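Local coordinates for endolytic peptidoglycan transglycosylase RlpA (Pseudomonas aeruginosa, PDB 6I05), which is a lytic transglycosylase strongly preferring naked glycan strands without stem peptides, and carries a SPOR domain that recognises such denuded glycan at the division septum, at residues Y5-A10 against L44-L49. Residues are numbered along the deposited sequence; the frame is centred on the assembly and turned at random.
Sequences YLQVGA and LHRVRL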
# COMPACT_ATOMS: atom_id res chain seq x y z
N TYR A 5 -4.55 3.15 7.67
CA TYR A 5 -3.64 2.98 6.55
C TYR A 5 -3.32 1.51 6.35
O TYR A 5 -3.21 0.75 7.31
CB TYR A 5 -2.34 3.74 6.77
CG TYR A 5 -2.50 5.24 6.77
CD1 TYR A 5 -2.88 5.92 7.91
CD2 TYR A 5 -2.27 5.97 5.62
CE1 TYR A 5 -3.03 7.30 7.91
CE2 TYR A 5 -2.42 7.35 5.60
CZ TYR A 5 -2.80 8.01 6.75
OH TYR A 5 -2.93 9.37 6.73
N LEU A 6 -3.14 1.13 5.08
CA LEU A 6 -2.69 -0.20 4.71
C LEU A 6 -1.34 -0.09 4.03
O LEU A 6 -1.04 0.90 3.36
CB LEU A 6 -3.66 -0.86 3.72
CG LEU A 6 -5.03 -1.28 4.26
CD1 LEU A 6 -5.96 -1.63 3.13
CD2 LEU A 6 -4.86 -2.45 5.23
N GLN A 7 -0.52 -1.13 4.20
CA GLN A 7 0.70 -1.31 3.42
C GLN A 7 0.51 -2.55 2.56
O GLN A 7 0.04 -3.59 3.05
CB GLN A 7 1.93 -1.45 4.31
CG GLN A 7 3.22 -1.69 3.53
CD GLN A 7 4.45 -1.41 4.36
OE1 GLN A 7 4.56 -0.35 4.98
NE2 GLN A 7 5.36 -2.37 4.40
N VAL A 8 0.87 -2.45 1.29
CA VAL A 8 0.64 -3.52 0.34
C VAL A 8 1.93 -4.20 -0.12
O VAL A 8 1.90 -5.37 -0.51
CB VAL A 8 -0.20 -3.04 -0.87
CG1 VAL A 8 -0.59 -4.19 -1.78
CG2 VAL A 8 -1.44 -2.29 -0.38
N GLY A 9 3.05 -3.50 -0.08
CA GLY A 9 4.33 -4.09 -0.41
C GLY A 9 5.43 -3.15 0.01
O GLY A 9 5.20 -1.99 0.36
N ALA A 10 6.65 -3.67 -0.03
CA ALA A 10 7.83 -2.88 0.27
C ALA A 10 8.95 -3.42 -0.60
O ALA A 10 9.12 -4.64 -0.70
CB ALA A 10 8.19 -3.00 1.76
N LEU A 44 14.18 1.37 1.59
CA LEU A 44 13.01 0.51 1.49
C LEU A 44 11.83 1.38 1.08
O LEU A 44 11.50 2.35 1.78
CB LEU A 44 12.72 -0.15 2.84
CG LEU A 44 11.61 -1.19 2.81
CD1 LEU A 44 11.99 -2.38 1.92
CD2 LEU A 44 11.27 -1.65 4.23
N HIS A 45 11.21 1.05 -0.05
CA HIS A 45 10.10 1.83 -0.61
C HIS A 45 8.80 1.11 -0.26
O HIS A 45 8.47 0.09 -0.87
CB HIS A 45 10.25 1.94 -2.13
CG HIS A 45 11.53 2.56 -2.56
ND1 HIS A 45 11.77 3.92 -2.46
CD2 HIS A 45 12.65 2.02 -3.09
CE1 HIS A 45 12.98 4.19 -2.92
NE2 HIS A 45 13.54 3.05 -3.30
N ARG A 46 8.06 1.65 0.69
CA ARG A 46 6.83 1.03 1.18
C ARG A 46 5.63 1.63 0.46
O ARG A 46 5.48 2.85 0.41
CB ARG A 46 6.70 1.25 2.69
CG ARG A 46 7.96 0.78 3.40
CD ARG A 46 8.10 1.18 4.83
NE ARG A 46 7.94 2.61 5.05
CZ ARG A 46 7.90 3.13 6.26
NH1 ARG A 46 8.04 2.33 7.32
NH2 ARG A 46 7.69 4.43 6.43
N VAL A 47 4.78 0.77 -0.09
CA VAL A 47 3.61 1.21 -0.83
C VAL A 47 2.41 1.13 0.09
O VAL A 47 2.07 0.05 0.59
CB VAL A 47 3.40 0.38 -2.10
CG1 VAL A 47 2.19 0.88 -2.87
CG2 VAL A 47 4.65 0.43 -2.98
N ARG A 48 1.78 2.28 0.34
CA ARG A 48 0.74 2.41 1.35
C ARG A 48 -0.48 3.10 0.76
O ARG A 48 -0.42 3.73 -0.30
CB ARG A 48 1.25 3.20 2.55
CG ARG A 48 2.33 2.45 3.30
CD ARG A 48 2.88 3.22 4.46
NE ARG A 48 3.70 2.32 5.27
CZ ARG A 48 4.16 2.59 6.48
NH1 ARG A 48 3.93 3.77 7.03
NH2 ARG A 48 4.85 1.67 7.12
N LEU A 49 -1.59 2.98 1.46
CA LEU A 49 -2.78 3.72 1.06
C LEU A 49 -3.56 4.17 2.28
O LEU A 49 -3.52 3.54 3.34
CB LEU A 49 -3.62 3.00 0.01
CG LEU A 49 -4.19 1.71 0.55
CD1 LEU A 49 -5.64 1.91 0.89
CD2 LEU A 49 -4.05 0.62 -0.49
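Gln7 OE1 sits against the side of the Arg48 guanidinium, within 2° of its plane, and accepts from both NE (2.8 Å) and NH2 (3.0 Å). CG of Gln7 is anti to the backbone N (chi1 178°), and the extended chain beyond it carries the amide to Arg48, amide and guanidinium planes 32° apart. One amide oxygen serving both donors suits glutamine beside arginine. Arg46 shares this face, its CB 3.5 Å from Gln7 OE1. Its guanidinium overlaps that of Arg48 off-centre, with Arg48 NH2 3.3 Å above its plane; the Gln7 oxygen and Ser35 OG, bonded to Arg46 NH2, may ease the repulsion. The other face is apolar: the Leu49 side chain crosses that of Val8, CD2 touching Val8 CG2 at 3.9 Å. The branched aliphatics Leu6, Val8 and Leu49 reach helix 55-67, and Val8 and Val47 reach Leu24 of helix 14-25. Val8 and Gly9 both lie opposite Val47 in a beta bulge: Val8 N bonds Val47 O (2.9 Å), Val47 N bonds Gly9 O, and buried Gly9 N finds no partner. These central strands of the four-stranded antiparallel SPOR sheet carry both helices on one face; the other, bearing Gln7, Arg46 and Arg48, is consistent with glycan recognition.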